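3-dehydroquinate dehydratase (Geobacillus kaustophilus, PDB 2YR1) probably catalyses the cis-dehydration of 3-dehydroquinate to 3-dehydroshikimate, the third step of the chorismate pathway leading to aromatic amino acids. Local coordinates at residues P20-P25 with Q45-E50; A38-R43 with V230-S235; A218-G223 with T247-L252. One frame throughout, in Å; residues are numbered along the deposited sequence.

The three contacts descend from the heart of a TIM barrel to its periphery. Contact 1 is buried core, a parallel strand ladder held by backbone hydrogen bonds and one aspartate, with a predicted substrate-binding residue on it. Contact 2 is partly buried, and contact 3 is a buried apolar patch of the outer layer near the subunit interface; neither has a hydrogen bond between its segments. Contacts 1 and 2 share the unit of strand 21-26, helix 31-43 and strand 48-52, and meet through Leu49 and Val41. Contact 3 reaches contact 1 through Trp220 and Pro20, whereas contacts 2 and 3 lie about 21 Å apart between centres.

Contact 1 of 3, residues P20-P25 with Q45-E50; sequences PCICAP and QPDLLE
The carbonyl oxygen of Ile22 is held by two N-H groups of 45-50. Leu48 N lies 3.1 Å from Ile22 O, in the carbonyl plane, and Asp47 N adds a weak, strongly bent bond. Asp47 also returns to the same residue: with CG beside its own backbone N (chi1 -57°), it brings OD2 to 2.7 Å from Ile22 N, a nearly straight bond (166°) made with the anti lone pair. The carboxylate thus takes the place that the carbonyl of Pro46 would have in a continued ladder, and Asp47 grips Ile22 at both N and O. Beyond it the parallel register is regular: Ala24 N donates to Leu48 O at 3.0 Å and Glu50 N to Ala24 O at 2.9 Å, both donors standing above the carbonyl plane.

Cys23, Leu48, Pro25 and Glu50 share one face of the sheet. Cys23 SG, anti to its backbone N, is laid against Glu50 CB at 3.5 Å. Glu50, a predicted 3-dehydroquinate-binding residue, carries its carboxylate on an extended chain to a hydrogen bond between OE2 and Thr84, with a long, weak ion pair to Arg86. On the opposite face the methyl of Ala24 meets Pro46 CB at 3.9 Å.

This is the parallel pairing of a beta-alpha-beta unit in a TIM barrel, the two strands crossing at 32° and linked by helix 31-43. Strand 226-228 pairs with the other edge of 21-25 through Cys21 and Cys23, while Ile22 and Pro46 pack on helix 242-256.

Contact 2 of 3, residues A38-R43 with V230-S235; sequences AEEVCR and VGNQSS
Here the helix of the first beta-alpha-beta unit of the TIM barrel, helix 31-43, meets the loop that follows the last strand, 226-228. Ala38 O accepts Cys42 N at 2.7 Å, an i to i+4 bond of the helix that carries Glu40 and Val41. Glu40 touches the loop with the root of its side chain: CB is 3.8 Å from Asn232 OD1, after which the chain bends at chi2 (-62°) and takes the carboxylate away. Although the carboxylate and amide planes are only 8° apart, no hydrogen bond joins them.

Val41 makes the larger part of the helix side of the contact, with CG1 beside the backbone N (chi1 -63°). The side chains of Val41 and Asn232 cross at about a right angle, and Val41 CG1 lies 3.5 Å from Asn232 CB and 3.6 Å from Gly231 C. The other branch, CG2, belongs to the interior and packs on Leu49 CD1 of strand 48-52. Val41 therefore wedges between the barrel wall and the loop.

Further along the loop, Ser235, predicted to bind 3-dehydroquinate, donates its backbone N-H to Gln239 OE1 and offers its carbonyl oxygen to Arg52 NH1. The tightest fit is at Gly231, whose CA comes 4.4 Å from Val41 CA; a beta carbon on Gly231 would stand just 3.2 Å from Val41 CB.

Contact 3 of 3, residues A218-G223 with T247-L252; sequences AGWLFG and TVLSIL
Helix 242-256, the last helix of the TIM barrel, packs here against the 3-10 turn 219-221 that joins helix 213-218 to strand 226-228. The interface is apolar and without hydrogen bonds between the segments: Leu249 and Leu252, one helical turn apart, meet the indole of Trp220 obliquely. The turn is closed by Leu221 N to Ala218 O at 3.0 Å and Phe222 N to Gly219 O at 2.8 Å.

Trp220 holds its ring in the crowded position between backbone N and carbonyl carbon (chi1 61°), with chi2 at -80°. This brings the NE1 side of the indole, from CD1 round to CZ2, to the helix. Leu249 CD2 approaches Trp220 NE1 at 3.4 Å, and Leu252 CD2 approaches the same nitrogen at 3.6 Å. NE1 makes a weak hydrogen bond to the carbonyl oxygen of Leu217, so this polar atom has a partner within its apolar surroundings. Farther round the ring, Trp220 CZ2 rests 3.8 Å from Leu252 CG. Leu221 covers one face of the indole: Leu221 CG stands 3.9 Å above the plane of the Trp220 ring, over its centre, so that the ring is fixed by its own sequence neighbour as well as by the helix.

An alanine in place of Trp220 would probably loosen the turn against helix 242-256, since both leucines would lose their ring contacts and Leu217 O its weak N-H partner. The side chain of Ile3 also touches Trp220. Val248, on the same helix, packs on Ile251 of the second subunit, and Ala218 on Ile214 of that subunit.

Leu252, with CG anti to its backbone N (chi1 -162°), reaches toward Leu221 tip to tip, and its CD2 lies 3.9 Å from both Ala218 CB and Leu221 CD1.

Contact 1 of 3, residues P20-P25 with Q45-E50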
ATOM      1  N   PRO A  20      10.441   9.994   0.914  1.00 20.42           N
ATOM      2  CA  PRO A  20       9.692  10.283  -0.307  1.00 18.03           C
ATOM      3  C   PRO A  20       9.374  11.799  -0.317  1.00 20.86           C
ATOM      4  O   PRO A  20       9.251  12.417   0.737  1.00 20.67           O
ATOM      5  CB  PRO A  20       8.445   9.382  -0.194  1.00 22.41           C
ATOM      6  CG  PRO A  20       8.415   8.880   1.225  1.00 20.92           C
ATOM      7  CD  PRO A  20       9.851   8.887   1.691  1.00 25.40           C
ATOM      8  N   CYS A  21       9.306  12.419  -1.489  1.00 18.89           N
ATOM      9  CA  CYS A  21       8.982  13.850  -1.540  1.00 23.89           C
ATOM     10  C   CYS A  21       7.514  14.074  -1.841  1.00 22.06           C
ATOM     11  O   CYS A  21       6.918  13.348  -2.636  1.00 17.66           O
ATOM     12  CB  CYS A  21       9.813  14.563  -2.602  1.00 24.58           C
ATOM     13  SG  CYS A  21      11.531  14.612  -2.181  1.00 27.54           S
ATOM     14  N   ILE A  22       6.930  15.069  -1.184  1.00 19.47           N
ATOM     15  CA  ILE A  22       5.534  15.399  -1.399  1.00 19.29           C
ATOM     16  C   ILE A  22       5.441  16.662  -2.249  1.00 19.16           C
ATOM     17  O   ILE A  22       5.967  17.720  -1.868  1.00 21.11           O
ATOM     18  CB  ILE A  22       4.794  15.681  -0.071  1.00 18.63           C
ATOM     19  CG1 ILE A  22       4.853  14.459   0.844  1.00 24.18           C
ATOM     20  CG2 ILE A  22       3.369  16.049  -0.368  1.00 18.20           C
ATOM     21  CD1 ILE A  22       4.202  14.656   2.206  1.00 24.77           C
ATOM     22  N   CYS A  23       4.778  16.552  -3.393  1.00 15.63           N
ATOM     23  CA  CYS A  23       4.579  17.703  -4.273  1.00 16.87           C
ATOM     24  C   CYS A  23       3.113  18.179  -4.200  1.00 22.86           C
ATOM     25  O   CYS A  23       2.188  17.369  -4.284  1.00 20.95           O
ATOM     26  CB  CYS A  23       4.902  17.331  -5.726  1.00 20.98           C
ATOM     27  SG  CYS A  23       4.674  18.735  -6.872  1.00 25.57           S
ATOM     28  N   ALA A  24       2.903  19.490  -4.059  1.00 24.75           N
ATOM     29  CA  ALA A  24       1.541  20.023  -3.983  1.00 24.16           C
ATOM     30  C   ALA A  24       1.275  20.979  -5.148  1.00 24.58           C
ATOM     31  O   ALA A  24       2.051  21.893  -5.397  1.00 21.99           O
ATOM     32  CB  ALA A  24       1.340  20.740  -2.641  1.00 20.46           C
ATOM     33  N   PRO A  25       0.159  20.787  -5.866  1.00 24.75           N
ATOM     34  CA  PRO A  25      -0.143  21.663  -6.993  1.00 26.18           C
ATOM     35  C   PRO A  25      -0.806  22.978  -6.604  1.00 28.58           C
ATOM     36  O   PRO A  25      -1.506  23.067  -5.611  1.00 23.95           O
ATOM     37  CB  PRO A  25      -1.085  20.816  -7.821  1.00 19.53           C
ATOM     38  CG  PRO A  25      -1.931  20.202  -6.736  1.00 24.94           C
ATOM     39  CD  PRO A  25      -0.864  19.732  -5.754  1.00 24.64           C
ATOM     40  N   GLN A  45       3.829  22.516   4.732  1.00 43.36           N
ATOM     41  CA  GLN A  45       5.200  22.554   4.247  1.00 39.84           C
ATOM     42  C   GLN A  45       5.565  21.443   3.263  1.00 35.61           C
ATOM     43  O   GLN A  45       6.335  20.548   3.601  1.00 34.43           O
ATOM     44  CB  GLN A  45       6.153  22.548   5.441  1.00 39.89           C
ATOM     45  CG  GLN A  45       6.099  23.821   6.270  1.00 43.46           C
ATOM     46  CD  GLN A  45       7.067  24.874   5.775  1.00 45.30           C
ATOM     47  OE1 GLN A  45       8.282  24.672   5.813  1.00 48.13           O
ATOM     48  NE2 GLN A  45       6.538  26.008   5.310  1.00 44.34           N
ATOM     49  N   PRO A  46       5.024  21.497   2.029  1.00 32.99           N
ATOM     50  CA  PRO A  46       5.336  20.460   1.038  1.00 29.42           C
ATOM     51  C   PRO A  46       6.776  20.580   0.585  1.00 27.99           C
ATOM     52  O   PRO A  46       7.368  21.657   0.647  1.00 24.88           O
ATOM     53  CB  PRO A  46       4.355  20.754  -0.090  1.00 28.65           C
ATOM     54  CG  PRO A  46       4.284  22.256  -0.062  1.00 27.42           C
ATOM     55  CD  PRO A  46       4.171  22.539   1.427  1.00 32.40           C
ATOM     56  N   ASP A  47       7.339  19.467   0.128  1.00 28.89           N
ATOM     57  CA  ASP A  47       8.713  19.443  -0.340  1.00 23.17           C
ATOM     58  C   ASP A  47       8.847  20.179  -1.665  1.00 26.94           C
ATOM     59  O   ASP A  47       9.856  20.827  -1.912  1.00 29.80           O
ATOM     60  CB  ASP A  47       9.167  17.993  -0.495  1.00 25.67           C
ATOM     61  CG  ASP A  47       9.039  17.216   0.792  1.00 26.61           C
ATOM     62  OD1 ASP A  47       9.623  17.665   1.803  1.00 33.95           O
ATOM     63  OD2 ASP A  47       8.353  16.171   0.814  1.00 25.04           O
ATOM     64  N   LEU A  48       7.819  20.082  -2.507  1.00 23.37           N
ATOM     65  CA  LEU A  48       7.825  20.718  -3.819  1.00 26.74           C
ATOM     66  C   LEU A  48       6.479  21.371  -4.127  1.00 26.83           C
ATOM     67  O   LEU A  48       5.453  21.009  -3.560  1.00 21.96           O
ATOM     68  CB  LEU A  48       8.112  19.691  -4.923  1.00 27.50           C
ATOM     69  CG  LEU A  48       9.211  18.648  -4.712  1.00 33.30           C
ATOM     70  CD1 LEU A  48       9.279  17.757  -5.948  1.00 33.33           C
ATOM     71  CD2 LEU A  48      10.540  19.334  -4.459  1.00 30.35           C
ATOM     72  N   LEU A  49       6.505  22.311  -5.066  1.00 27.09           N
ATOM     73  CA  LEU A  49       5.320  23.047  -5.487  1.00 28.17           C
ATOM     74  C   LEU A  49       5.175  22.921  -6.996  1.00 27.02           C
ATOM     75  O   LEU A  49       6.097  23.276  -7.736  1.00 33.03           O
ATOM     76  CB  LEU A  49       5.496  24.522  -5.119  1.00 32.21           C
ATOM     77  CG  LEU A  49       4.304  25.473  -5.083  1.00 36.66           C
ATOM     78  CD1 LEU A  49       3.340  25.045  -4.000  1.00 36.35           C
ATOM     79  CD2 LEU A  49       4.809  26.873  -4.787  1.00 38.79           C
ATOM     80  N   GLU A  50       4.044  22.407  -7.465  1.00 24.60           N
ATOM     81  CA  GLU A  50       3.841  22.290  -8.902  1.00 24.05           C
ATOM     82  C   GLU A  50       2.801  23.284  -9.375  1.00 29.82           C
ATOM     83  O   GLU A  50       1.609  23.094  -9.150  1.00 26.80           O
ATOM     84  CB  GLU A  50       3.359  20.903  -9.328  1.00 19.80           C
ATOM     85  CG  GLU A  50       3.054  20.877 -10.833  1.00 20.25           C
ATOM     86  CD  GLU A  50       2.314  19.637 -11.294  1.00 26.41           C
ATOM     87  OE1 GLU A  50       1.404  19.166 -10.573  1.00 30.95           O
ATOM     88  OE2 GLU A  50       2.628  19.140 -12.393  1.00 27.59           O
TER

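Contact 2 of 3, residues A38-R43 with V230-S235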
ATOM      1  N   ALA A  38      -0.763  29.546  -3.611  1.00 45.60           N
ATOM      2  CA  ALA A  38       0.628  29.349  -3.186  1.00 39.11           C
ATOM      3  C   ALA A  38       0.848  29.635  -1.712  1.00 42.52           C
ATOM      4  O   ALA A  38       1.468  28.838  -1.010  1.00 38.62           O
ATOM      5  CB  ALA A  38       1.554  30.216  -4.009  1.00 40.83           C
ATOM      6  N   GLU A  39       0.356  30.776  -1.238  1.00 41.39           N
ATOM      7  CA  GLU A  39       0.515  31.122   0.167  1.00 39.74           C
ATOM      8  C   GLU A  39      -0.054  29.998   1.017  1.00 36.57           C
ATOM      9  O   GLU A  39       0.617  29.488   1.918  1.00 35.78           O
ATOM     10  CB  GLU A  39      -0.196  32.446   0.477  1.00 37.73           C
ATOM     11  CG  GLU A  39      -0.878  32.534   1.856  1.00 49.35           C
ATOM     12  CD  GLU A  39       0.067  32.374   3.050  1.00 49.20           C
ATOM     13  OE1 GLU A  39       1.100  33.081   3.107  1.00 53.92           O
ATOM     14  OE2 GLU A  39      -0.243  31.549   3.943  1.00 52.08           O
ATOM     15  N   GLU A  40      -1.292  29.615   0.708  1.00 35.13           N
ATOM     16  CA  GLU A  40      -1.992  28.547   1.414  1.00 36.55           C
ATOM     17  C   GLU A  40      -1.271  27.202   1.360  1.00 36.53           C
ATOM     18  O   GLU A  40      -1.068  26.553   2.392  1.00 34.18           O
ATOM     19  CB  GLU A  40      -3.401  28.372   0.837  1.00 36.74           C
ATOM     20  CG  GLU A  40      -4.357  29.503   1.171  1.00 50.63           C
ATOM     21  CD  GLU A  40      -4.588  29.651   2.670  1.00 56.04           C
ATOM     22  OE1 GLU A  40      -5.444  30.478   3.058  1.00 57.38           O
ATOM     23  OE2 GLU A  40      -3.916  28.946   3.461  1.00 57.10           O
ATOM     24  N   VAL A  41      -0.905  26.769   0.157  1.00 33.50           N
ATOM     25  CA  VAL A  41      -0.217  25.494   0.018  1.00 35.58           C
ATOM     26  C   VAL A  41       1.123  25.537   0.732  1.00 29.89           C
ATOM     27  O   VAL A  41       1.474  24.614   1.459  1.00 28.39           O
ATOM     28  CB  VAL A  41       0.029  25.114  -1.468  1.00 37.09           C
ATOM     29  CG1 VAL A  41      -1.283  24.927  -2.190  1.00 33.99           C
ATOM     30  CG2 VAL A  41       0.852  26.184  -2.144  1.00 46.74           C
ATOM     31  N   CYS A  42       1.872  26.612   0.529  1.00 32.68           N
ATOM     32  CA  CYS A  42       3.173  26.726   1.171  1.00 35.74           C
ATOM     33  C   CYS A  42       3.090  26.762   2.690  1.00 33.10           C
ATOM     34  O   CYS A  42       4.061  26.419   3.365  1.00 39.12           O
ATOM     35  CB  CYS A  42       3.936  27.943   0.640  1.00 34.00           C
ATOM     36  SG  CYS A  42       4.658  27.696  -1.007  1.00 37.07           S
ATOM     37  N   ARG A  43       1.935  27.150   3.229  1.00 35.88           N
ATOM     38  CA  ARG A  43       1.747  27.194   4.681  1.00 37.43           C
ATOM     39  C   ARG A  43       1.849  25.755   5.193  1.00 37.11           C
ATOM     40  O   ARG A  43       2.292  25.500   6.316  1.00 34.97           O
ATOM     41  CB  ARG A  43       0.389  27.809   5.039  1.00 43.19           C
ATOM     42  CG  ARG A  43       0.276  28.208   6.512  1.00 48.44           C
ATOM     43  CD  ARG A  43      -0.652  29.408   6.730  1.00 49.66           C
ATOM     44  NE  ARG A  43      -0.395  30.045   8.025  1.00 49.52           N
ATOM     45  CZ  ARG A  43      -0.910  31.212   8.417  1.00 52.14           C
ATOM     46  NH1 ARG A  43      -1.728  31.897   7.623  1.00 48.76           N
ATOM     47  NH2 ARG A  43      -0.593  31.706   9.607  1.00 49.01           N
ATOM     48  N   VAL A 230      -2.803  17.115  -1.858  1.00 28.53           N
ATOM     49  CA  VAL A 230      -3.520  18.386  -1.896  1.00 26.21           C
ATOM     50  C   VAL A 230      -3.018  19.336  -0.819  1.00 27.60           C
ATOM     51  O   VAL A 230      -3.005  18.999   0.367  1.00 25.67           O
ATOM     52  CB  VAL A 230      -5.035  18.199  -1.699  1.00 28.87           C
ATOM     53  CG1 VAL A 230      -5.735  19.584  -1.657  1.00 27.07           C
ATOM     54  CG2 VAL A 230      -5.603  17.351  -2.818  1.00 22.36           C
ATOM     55  N   GLY A 231      -2.592  20.521  -1.242  1.00 29.73           N
ATOM     56  CA  GLY A 231      -2.119  21.527  -0.305  1.00 28.32           C
ATOM     57  C   GLY A 231      -3.206  22.588  -0.180  1.00 35.11           C
ATOM     58  O   GLY A 231      -3.313  23.281   0.840  1.00 36.24           O
ATOM     59  N   ASN A 232      -3.999  22.722  -1.243  1.00 33.20           N
ATOM     60  CA  ASN A 232      -5.128  23.650  -1.277  1.00 34.34           C
ATOM     61  C   ASN A 232      -6.177  23.072  -2.204  1.00 35.03           C
ATOM     62  O   ASN A 232      -7.282  22.731  -1.774  1.00 34.50           O
ATOM     63  CB  ASN A 232      -4.731  25.042  -1.790  1.00 33.78           C
ATOM     64  CG  ASN A 232      -5.913  26.023  -1.785  1.00 34.69           C
ATOM     65  OD1 ASN A 232      -6.354  26.475  -0.728  1.00 36.91           O
ATOM     66  ND2 ASN A 232      -6.439  26.330  -2.964  1.00 35.75           N
ATOM     67  N   GLN A 233      -5.826  22.961  -3.481  1.00 34.46           N
ATOM     68  CA  GLN A 233      -6.744  22.423  -4.477  1.00 38.31           C
ATOM     69  C   GLN A 233      -6.200  21.148  -5.099  1.00 35.76           C
ATOM     70  O   GLN A 233      -5.023  20.840  -4.964  1.00 42.21           O
ATOM     71  CB  GLN A 233      -6.996  23.460  -5.574  1.00 45.49           C
ATOM     72  CG  GLN A 233      -8.428  23.466  -6.097  1.00 56.52           C
ATOM     73  CD  GLN A 233      -8.698  24.604  -7.069  1.00 61.31           C
ATOM     74  OE1 GLN A 233      -8.434  25.772  -6.766  1.00 58.60           O
ATOM     75  NE2 GLN A 233      -9.236  24.267  -8.246  1.00 60.95           N
ATOM     76  N   SER A 234      -7.069  20.407  -5.776  1.00 36.61           N
ATOM     77  CA  SER A 234      -6.688  19.165  -6.436  1.00 34.74           C
ATOM     78  C   SER A 234      -6.392  19.484  -7.898  1.00 36.44           C
ATOM     79  O   SER A 234      -7.109  20.271  -8.517  1.00 35.22           O
ATOM     80  CB  SER A 234      -7.839  18.149  -6.345  1.00 30.79           C
ATOM     81  OG  SER A 234      -7.546  16.949  -7.047  1.00 36.30           O
ATOM     82  N   SER A 235      -5.337  18.886  -8.448  1.00 35.46           N
ATOM     83  CA  SER A 235      -4.986  19.122  -9.851  1.00 37.17           C
ATOM     84  C   SER A 235      -5.181  17.834 -10.641  1.00 36.20           C
ATOM     85  O   SER A 235      -5.026  17.815 -11.860  1.00 35.94           O
ATOM     86  CB  SER A 235      -3.530  19.583  -9.982  1.00 32.16           C
ATOM     87  OG  SER A 235      -2.637  18.511  -9.714  1.00 34.05           O
TER

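Contact 3 of 3, residues A218-G223 with T247-L252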
ATOM      1  N   ALA A 218       2.186   4.519  -0.962  1.00 19.11           N
ATOM      2  CA  ALA A 218       3.173   3.444  -0.912  1.00 16.98           C
ATOM      3  C   ALA A 218       4.004   3.247  -2.171  1.00 15.14           C
ATOM      4  O   ALA A 218       4.822   2.342  -2.232  1.00 15.84           O
ATOM      5  CB  ALA A 218       2.466   2.131  -0.567  1.00 18.86           C
ATOM      6  N   GLY A 219       3.798   4.080  -3.177  1.00 13.14           N
ATOM      7  CA  GLY A 219       4.568   3.921  -4.394  1.00 15.39           C
ATOM      8  C   GLY A 219       6.064   4.048  -4.168  1.00 13.63           C
ATOM      9  O   GLY A 219       6.851   3.423  -4.880  1.00 12.54           O
ATOM     10  N   TRP A 220       6.460   4.841  -3.175  1.00 13.73           N
ATOM     11  CA  TRP A 220       7.878   5.023  -2.881  1.00 16.65           C
ATOM     12  C   TRP A 220       8.578   3.722  -2.526  1.00 16.78           C
ATOM     13  O   TRP A 220       9.797   3.634  -2.625  1.00 13.48           O
ATOM     14  CB  TRP A 220       8.072   6.045  -1.748  1.00 15.47           C
ATOM     15  CG  TRP A 220       7.443   5.656  -0.450  1.00 23.66           C
ATOM     16  CD1 TRP A 220       6.122   5.773  -0.107  1.00 18.46           C
ATOM     17  CD2 TRP A 220       8.095   5.032   0.661  1.00 19.15           C
ATOM     18  NE1 TRP A 220       5.916   5.257   1.148  1.00 27.62           N
ATOM     19  CE2 TRP A 220       7.108   4.795   1.643  1.00 24.78           C
ATOM     20  CE3 TRP A 220       9.418   4.651   0.921  1.00 24.67           C
ATOM     21  CZ2 TRP A 220       7.402   4.193   2.874  1.00 29.37           C
ATOM     22  CZ3 TRP A 220       9.714   4.055   2.147  1.00 29.17           C
ATOM     23  CH2 TRP A 220       8.701   3.830   3.110  1.00 24.17           C
ATOM     24  N   LEU A 221       7.813   2.706  -2.119  1.00 16.59           N
ATOM     25  CA  LEU A 221       8.387   1.400  -1.760  1.00 16.86           C
ATOM     26  C   LEU A 221       8.798   0.624  -3.025  1.00 15.72           C
ATOM     27  O   LEU A 221       9.534  -0.369  -2.965  1.00 15.67           O
ATOM     28  CB  LEU A 221       7.348   0.569  -0.973  1.00 16.66           C
ATOM     29  CG  LEU A 221       7.045   1.040   0.464  1.00 22.87           C
ATOM     30  CD1 LEU A 221       5.749   0.396   0.965  1.00 25.73           C
ATOM     31  CD2 LEU A 221       8.194   0.685   1.389  1.00 18.99           C
ATOM     32  N   PHE A 222       8.302   1.082  -4.166  1.00 10.71           N
ATOM     33  CA  PHE A 222       8.560   0.426  -5.445  1.00  7.71           C
ATOM     34  C   PHE A 222       9.315   1.315  -6.406  1.00  9.15           C
ATOM     35  O   PHE A 222       9.485   0.970  -7.570  1.00 18.09           O
ATOM     36  CB  PHE A 222       7.230  -0.031  -6.065  1.00 14.20           C
ATOM     37  CG  PHE A 222       6.457  -0.948  -5.170  1.00 17.85           C
ATOM     38  CD1 PHE A 222       6.841  -2.284  -5.033  1.00 17.82           C
ATOM     39  CD2 PHE A 222       5.422  -0.459  -4.380  1.00 11.58           C
ATOM     40  CE1 PHE A 222       6.207  -3.117  -4.106  1.00 17.59           C
ATOM     41  CE2 PHE A 222       4.781  -1.272  -3.452  1.00 15.90           C
ATOM     42  CZ  PHE A 222       5.174  -2.609  -3.306  1.00 15.49           C
ATOM     43  N   GLY A 223       9.783   2.456  -5.912  1.00 11.98           N
ATOM     44  CA  GLY A 223      10.573   3.342  -6.748  1.00 15.57           C
ATOM     45  C   GLY A 223      10.000   4.694  -7.118  1.00 16.67           C
ATOM     46  O   GLY A 223      10.647   5.440  -7.868  1.00 14.91           O
ATOM     47  N   THR A 247       0.846  11.445   7.665  1.00 22.36           N
ATOM     48  CA  THR A 247       0.476  10.493   8.716  1.00 24.93           C
ATOM     49  C   THR A 247       0.857   9.070   8.302  1.00 23.75           C
ATOM     50  O   THR A 247       1.560   8.357   9.026  1.00 25.27           O
ATOM     51  CB  THR A 247      -1.053  10.533   8.978  1.00 20.77           C
ATOM     52  OG1 THR A 247      -1.410  11.817   9.497  1.00 31.50           O
ATOM     53  CG2 THR A 247      -1.472   9.449   9.966  1.00 22.79           C
ATOM     54  N   VAL A 248       0.385   8.661   7.129  1.00 18.42           N
ATOM     55  CA  VAL A 248       0.652   7.307   6.626  1.00 22.26           C
ATOM     56  C   VAL A 248       2.125   7.062   6.328  1.00 21.22           C
ATOM     57  O   VAL A 248       2.680   5.998   6.659  1.00 22.45           O
ATOM     58  CB  VAL A 248      -0.208   7.033   5.354  1.00 13.70           C
ATOM     59  CG1 VAL A 248       0.122   5.696   4.767  1.00 14.60           C
ATOM     60  CG2 VAL A 248      -1.699   7.103   5.729  1.00 19.00           C
ATOM     61  N   LEU A 249       2.772   8.038   5.700  1.00 22.13           N
ATOM     62  CA  LEU A 249       4.179   7.867   5.368  1.00 22.63           C
ATOM     63  C   LEU A 249       5.009   7.605   6.597  1.00 18.59           C
ATOM     64  O   LEU A 249       5.897   6.762   6.568  1.00 23.74           O
ATOM     65  CB  LEU A 249       4.737   9.099   4.659  1.00 22.98           C
ATOM     66  CG  LEU A 249       4.223   9.364   3.245  1.00 25.89           C
ATOM     67  CD1 LEU A 249       4.926  10.609   2.682  1.00 25.99           C
ATOM     68  CD2 LEU A 249       4.495   8.142   2.368  1.00 27.23           C
ATOM     69  N   SER A 250       4.737   8.340   7.672  1.00 23.46           N
ATOM     70  CA  SER A 250       5.500   8.184   8.900  1.00 26.94           C
ATOM     71  C   SER A 250       5.324   6.780   9.480  1.00 24.36           C
ATOM     72  O   SER A 250       6.295   6.137   9.872  1.00 21.15           O
ATOM     73  CB  SER A 250       5.083   9.247   9.913  1.00 35.08           C
ATOM     74  OG  SER A 250       5.389  10.541   9.409  1.00 47.64           O
ATOM     75  N   ILE A 251       4.091   6.300   9.497  1.00 19.92           N
ATOM     76  CA  ILE A 251       3.816   4.966  10.013  1.00 24.76           C
ATOM     77  C   ILE A 251       4.455   3.934   9.086  1.00 22.76           C
ATOM     78  O   ILE A 251       5.207   3.072   9.520  1.00 23.66           O
ATOM     79  CB  ILE A 251       2.306   4.737  10.094  1.00 23.14           C
ATOM     80  CG1 ILE A 251       1.732   5.678  11.156  1.00 24.79           C
ATOM     81  CG2 ILE A 251       2.008   3.264  10.393  1.00 26.47           C
ATOM     82  CD1 ILE A 251       0.240   5.763  11.165  1.00 29.51           C
ATOM     83  N   LEU A 252       4.180   4.055   7.798  1.00 22.63           N
ATOM     84  CA  LEU A 252       4.733   3.127   6.832  1.00 24.14           C
ATOM     85  C   LEU A 252       6.256   3.117   6.917  1.00 26.60           C
ATOM     86  O   LEU A 252       6.867   2.062   6.836  1.00 23.12           O
ATOM     87  CB  LEU A 252       4.279   3.517   5.421  1.00 22.27           C
ATOM     88  CG  LEU A 252       4.372   2.473   4.310  1.00 25.78           C
ATOM     89  CD1 LEU A 252       3.687   1.163   4.745  1.00 17.62           C
ATOM     90  CD2 LEU A 252       3.717   3.051   3.048  1.00 17.35           C
TER